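Local coordinates for extracellular invertase (Aspergillus kawachii, PDB 5XHA), which probably hydrolyses sucrose and related beta-fructofuranosides, releasing fructose, as a secreted glycoside hydrolase of family 32, at residues A536-D541 / N556-L561; L372-R377 / V550-A555. One frame throughout, in Å; residues are numbered along the deposited sequence.

Contact 1: residues A536-D541 / N556-L561. With FRU (beta-D-fructofuranose), chain E.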
# COMPACT_ATOMS: atom_id res chain seq x y z
N ALA A 536 49.09 35.96 -5.74
CA ALA A 536 48.76 35.67 -7.14
C ALA A 536 47.34 35.12 -7.24
O ALA A 536 46.79 34.57 -6.28
CB ALA A 536 49.74 34.67 -7.72
N ILE A 537 46.74 35.27 -8.42
CA ILE A 537 45.54 34.54 -8.75
C ILE A 537 45.88 33.05 -8.74
O ILE A 537 46.84 32.62 -9.36
CB ILE A 537 44.99 34.93 -10.14
CG1 ILE A 537 44.56 36.40 -10.14
CG2 ILE A 537 43.82 34.03 -10.51
CD1 ILE A 537 44.00 36.87 -11.46
N GLU A 538 45.10 32.28 -7.98
CA GLU A 538 45.18 30.82 -7.96
C GLU A 538 45.31 30.20 -9.37
O GLU A 538 44.59 30.59 -10.30
CB GLU A 538 43.91 30.27 -7.30
CG GLU A 538 43.89 28.77 -7.06
CD GLU A 538 42.58 28.28 -6.46
OE1 GLU A 538 41.62 29.09 -6.32
OE2 GLU A 538 42.52 27.08 -6.14
N THR A 539 46.22 29.24 -9.50
CA THR A 539 46.42 28.49 -10.74
C THR A 539 45.18 27.63 -11.11
O THR A 539 44.59 26.99 -10.24
CB THR A 539 47.66 27.58 -10.63
OG1 THR A 539 48.83 28.39 -10.46
CG2 THR A 539 47.87 26.75 -11.89
N LEU A 540 44.82 27.65 -12.39
CA LEU A 540 43.76 26.79 -12.93
C LEU A 540 44.38 25.46 -13.32
O LEU A 540 45.14 25.39 -14.28
CB LEU A 540 43.11 27.42 -14.16
CG LEU A 540 41.95 26.65 -14.84
CD1 LEU A 540 40.74 26.52 -13.93
CD2 LEU A 540 41.54 27.33 -16.13
N ASP A 541 44.06 24.43 -12.55
CA ASP A 541 44.57 23.08 -12.75
C ASP A 541 43.50 22.22 -13.43
O ASP A 541 42.54 21.80 -12.80
CB ASP A 541 44.95 22.47 -11.39
CG ASP A 541 45.68 21.15 -11.53
OD1 ASP A 541 46.16 20.83 -12.62
OD2 ASP A 541 45.78 20.43 -10.53
N ASN A 556 40.91 21.84 -10.29
CA ASN A 556 41.29 22.29 -8.95
C ASN A 556 40.76 21.37 -7.83
O ASN A 556 40.59 21.81 -6.69
CB ASN A 556 40.84 23.75 -8.71
CG ASN A 556 41.64 24.78 -9.51
OD1 ASN A 556 42.22 25.73 -8.96
ND2 ASN A 556 41.66 24.62 -10.81
N GLY A 557 40.51 20.11 -8.15
CA GLY A 557 40.00 19.13 -7.19
C GLY A 557 38.61 19.42 -6.65
O GLY A 557 38.19 18.79 -5.69
N ARG A 558 37.90 20.35 -7.26
CA ARG A 558 36.63 20.78 -6.69
C ARG A 558 35.59 21.15 -7.74
O ARG A 558 34.59 21.75 -7.41
CB ARG A 558 36.87 21.96 -5.75
CG ARG A 558 37.33 23.24 -6.44
CD ARG A 558 37.69 24.30 -5.40
NE ARG A 558 37.85 25.61 -6.02
CZ ARG A 558 38.99 26.29 -6.13
NH1 ARG A 558 40.13 25.81 -5.65
NH2 ARG A 558 38.99 27.48 -6.72
N PHE A 559 35.80 20.76 -8.98
CA PHE A 559 34.92 21.19 -10.04
C PHE A 559 34.84 20.12 -11.11
O PHE A 559 35.85 19.54 -11.45
CB PHE A 559 35.44 22.50 -10.64
CG PHE A 559 34.68 22.97 -11.84
CD1 PHE A 559 35.01 22.51 -13.11
CD2 PHE A 559 33.65 23.89 -11.70
CE1 PHE A 559 34.32 22.94 -14.21
CE2 PHE A 559 32.97 24.33 -12.81
CZ PHE A 559 33.31 23.87 -14.07
N ALA A 560 33.63 19.88 -11.60
CA ALA A 560 33.44 19.02 -12.75
C ALA A 560 32.28 19.50 -13.61
O ALA A 560 31.23 19.89 -13.09
CB ALA A 560 33.21 17.58 -12.33
N LEU A 561 32.50 19.46 -14.92
CA LEU A 561 31.52 19.81 -15.94
C LEU A 561 31.61 18.80 -17.08
O LEU A 561 32.69 18.63 -17.69
CB LEU A 561 31.80 21.21 -16.48
CG LEU A 561 31.04 21.68 -17.72
CD1 LEU A 561 29.54 21.69 -17.48
CD2 LEU A 561 31.50 23.08 -18.12
C1 FRU E . 45.19 16.05 -11.49
C2 FRU E . 44.07 15.58 -10.55
C3 FRU E . 43.15 14.48 -11.11
C4 FRU E . 41.78 14.91 -10.59
C5 FRU E . 41.89 16.43 -10.73
C6 FRU E . 40.92 17.18 -9.81
O1 FRU E . 46.28 15.12 -11.56
O2 FRU E . 44.58 15.17 -9.26
O3 FRU E . 43.47 13.15 -10.67
O4 FRU E . 40.66 14.34 -11.28
O5 FRU E . 43.24 16.74 -10.39
O6 FRU E . 40.41 18.38 -10.45

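Contact 2: residues L372-R377 / V550-A555. With FRU (beta-D-fructofuranose), chain E.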
# COMPACT_ATOMS: atom_id res chain seq x y z
N LEU A 372 32.61 8.94 -15.02
CA LEU A 372 33.66 8.24 -14.30
C LEU A 372 33.35 8.20 -12.79
O LEU A 372 32.89 9.18 -12.24
CB LEU A 372 35.00 8.95 -14.50
CG LEU A 372 35.54 9.06 -15.94
CD1 LEU A 372 36.77 9.95 -15.94
CD2 LEU A 372 35.85 7.67 -16.45
N PRO A 373 33.63 7.08 -12.13
CA PRO A 373 33.45 7.08 -10.68
C PRO A 373 34.25 8.21 -10.04
O PRO A 373 35.40 8.44 -10.41
CB PRO A 373 34.03 5.73 -10.24
CG PRO A 373 34.98 5.36 -11.34
CD PRO A 373 34.34 5.87 -12.59
N ARG A 374 33.65 8.89 -9.07
CA ARG A 374 34.33 10.02 -8.42
C ARG A 374 34.48 9.78 -6.91
O ARG A 374 33.53 9.34 -6.25
CB ARG A 374 33.57 11.32 -8.70
CG ARG A 374 33.69 11.74 -10.15
CD ARG A 374 32.74 12.84 -10.53
NE ARG A 374 32.85 13.14 -11.95
CZ ARG A 374 32.15 14.07 -12.58
NH1 ARG A 374 31.28 14.83 -11.92
NH2 ARG A 374 32.32 14.25 -13.89
N GLU A 375 35.68 10.04 -6.38
CA GLU A 375 35.91 10.04 -4.93
C GLU A 375 35.49 11.38 -4.38
O GLU A 375 35.86 12.42 -4.93
CB GLU A 375 37.40 9.82 -4.60
CG GLU A 375 37.87 8.41 -4.89
CD GLU A 375 39.33 8.17 -4.58
OE1 GLU A 375 39.87 8.92 -3.75
OE2 GLU A 375 39.91 7.22 -5.11
N LEU A 376 34.68 11.37 -3.32
CA LEU A 376 34.32 12.60 -2.64
C LEU A 376 35.08 12.66 -1.32
O LEU A 376 35.26 11.62 -0.65
CB LEU A 376 32.81 12.67 -2.42
CG LEU A 376 31.92 12.61 -3.66
CD1 LEU A 376 30.49 13.00 -3.30
CD2 LEU A 376 32.43 13.47 -4.82
N ARG A 377 35.56 13.86 -0.98
CA ARG A 377 36.24 14.08 0.30
C ARG A 377 36.18 15.55 0.68
O ARG A 377 35.82 16.39 -0.16
CB ARG A 377 37.69 13.61 0.21
CG ARG A 377 38.61 14.50 -0.63
CD ARG A 377 39.98 13.89 -0.81
NE ARG A 377 40.92 14.82 -1.43
CZ ARG A 377 41.53 15.84 -0.80
NH1 ARG A 377 41.32 16.11 0.50
NH2 ARG A 377 42.38 16.61 -1.49
N VAL A 550 32.11 11.48 -24.90
CA VAL A 550 31.93 11.88 -23.50
C VAL A 550 33.09 12.76 -23.06
O VAL A 550 34.23 12.30 -23.00
CB VAL A 550 31.83 10.67 -22.55
CG1 VAL A 550 31.50 11.13 -21.14
CG2 VAL A 550 30.79 9.69 -23.05
N LEU A 551 32.78 14.03 -22.77
CA LEU A 551 33.76 14.98 -22.26
C LEU A 551 33.52 15.26 -20.78
O LEU A 551 32.40 15.63 -20.40
CB LEU A 551 33.70 16.30 -23.04
CG LEU A 551 34.50 17.49 -22.46
CD1 LEU A 551 35.99 17.19 -22.45
CD2 LEU A 551 34.23 18.76 -23.24
N GLU A 552 34.55 15.07 -19.96
CA GLU A 552 34.51 15.46 -18.55
C GLU A 552 35.64 16.45 -18.28
O GLU A 552 36.80 16.16 -18.55
CB GLU A 552 34.66 14.24 -17.63
CG GLU A 552 33.52 13.26 -17.78
CD GLU A 552 33.51 12.16 -16.74
OE1 GLU A 552 33.95 12.39 -15.58
OE2 GLU A 552 33.05 11.06 -17.08
N VAL A 553 35.28 17.63 -17.77
CA VAL A 553 36.23 18.67 -17.43
C VAL A 553 36.31 18.81 -15.90
O VAL A 553 35.33 19.17 -15.27
CB VAL A 553 35.81 20.04 -18.02
CG1 VAL A 553 36.88 21.07 -17.75
CG2 VAL A 553 35.56 19.91 -19.52
N TYR A 554 37.47 18.50 -15.35
CA TYR A 554 37.78 18.68 -13.94
C TYR A 554 38.70 19.87 -13.73
O TYR A 554 39.56 20.17 -14.58
CB TYR A 554 38.48 17.42 -13.41
CG TYR A 554 37.63 16.16 -13.44
CD1 TYR A 554 37.48 15.42 -14.60
CD2 TYR A 554 36.98 15.73 -12.29
CE1 TYR A 554 36.71 14.27 -14.63
CE2 TYR A 554 36.20 14.57 -12.30
CZ TYR A 554 36.06 13.84 -13.47
OH TYR A 554 35.29 12.70 -13.47
N ALA A 555 38.55 20.55 -12.59
CA ALA A 555 39.45 21.66 -12.21
C ALA A 555 39.64 21.77 -10.72
O ALA A 555 38.66 21.76 -9.96
CB ALA A 555 38.96 22.98 -12.77
C1 FRU E . 45.19 16.05 -11.49
C2 FRU E . 44.07 15.58 -10.55
C3 FRU E . 43.15 14.48 -11.11
C4 FRU E . 41.78 14.91 -10.59
C5 FRU E . 41.89 16.43 -10.73
C6 FRU E . 40.92 17.18 -9.81
O1 FRU E . 46.28 15.12 -11.56
O2 FRU E . 44.58 15.17 -9.26
O3 FRU E . 43.47 13.15 -10.67
O4 FRU E . 40.66 14.34 -11.28
O5 FRU E . 43.24 16.74 -10.39
O6 FRU E . 40.41 18.38 -10.45

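Contact 1: residues A536-D541 / N556-L561
Glu538 and Arg558 meet end-on in a two-pronged salt bridge, the tightly held part of a surface contact that buries 236 Å² in all and in which Asn556 is the residue most covered by 536-541. Arg558 NH1 donates to Glu538 OE2 over 2.8 Å on a nearly straight path (170°) and meets the syn lone pair of OE2, while Arg558 NH2 reaches Glu538 OE1 at 3.1 Å. The carboxylate and guanidinium planes are turned 32° apart, with NH2 meeting OE1 on the syn side but well out of the carboxylate plane. Glu538 spans the gap because its CG stands opposite the backbone N (chi1 -174°) and the rest of the chain is extended. Over one face of the guanidinium, offset toward its rim, sits Asn556 CB, 3.7 Å above the plane. Glu538 OE1 also accepts from Phe527 N, so a loop backbone helps fix the rotation of the carboxylate. These residues belong to the C-terminal beta-sandwich domain of family 32. Arg558 and Phe559 both face Ala555 there, forming a classic beta bulge as the chain turns from strand 550-555 into strand 559-564. Just ahead of the bulge, Asn556 N donates to Asp541 O at 3.0 Å, tying the turn to strand 534-547, and Gly557 N donates to O6 of a bound fructose at 2.9 Å. The other flank is looser. The side chain of Thr539 lies against Gln461 and Ser463 rather than on residues 556-561, and Asp541 meets the turn through its backbone O, its side chain adding little more than a glancing touch.

Contact 2: residues L372-R377 / V550-A555
Glu552 OE1 takes two donors from very different directions: Arg374 NH2, 3.0 Å away across the contact and 57° out of the carboxylate plane, and Tyr554 OH, which approaches nearly along the C-O axis. The separation of Tyr554 OH from Glu552 OE1, 2.5 Å, is short for a hydrogen bond and should be read with the 2.10 Å resolution in mind. The same Tyr554 OH accepts from Arg374 NE at 2.9 Å, a bent bond with the hydroxyl tilted from the guanidinium plane. Arginine, tyrosine and glutamate thus close a ring of bonds, in which the guanidinium stands 75° from the phenol plane. With CG beside its own backbone N (chi1 -70°) and the rest of the chain stretched out, Arg374 carries its guanidinium to both partners. The second carboxylate oxygen, Glu552 OE2, receives Leu372 N at 3.0 Å through its syn lone pair, and Leu372 CG sits 3.4 Å from the same OE2. The cluster joins strand 366-385 of the N-terminal five-bladed beta-propeller, the catalytic domain of family 32, to strand 550-555 of the C-terminal beta-sandwich. All four touching residues are buried, and outside partners continue the network: Asp313 forms a salt bridge with Arg374 NH1, and His31 NE2 bonds Glu552 OE2. Tyr554 also lies beside the bound fructose, its CB 3.7 Å from the sugar's O6. With donors on both oxygens, one of them the positive Arg374, this buried setting would favour the ionised carboxylate of Glu552.

Overall arrangement
Contacts 1 and 2 lie with their centres about 13 Å apart, and their segments alternate along the chain in the order 372-377, 536-541, 550-555, 556-561. Three of the four belong to the C-terminal domain, where strands 534-547, 550-555 and 559-564 are successive antiparallel neighbours in one sheet; strand 550-555 is the middle one. A probable hydrogen bond from Val553 N to Leu561 O (2.8 Å) and packing of Ala560 CB on Arg374 NH1 (3.4 Å) join the two sites directly. Contact 1 sits at the surface, whereas contact 2 is buried at the domain interface, and both touch the same fructose, which is therefore bound beside the junction of the two domains.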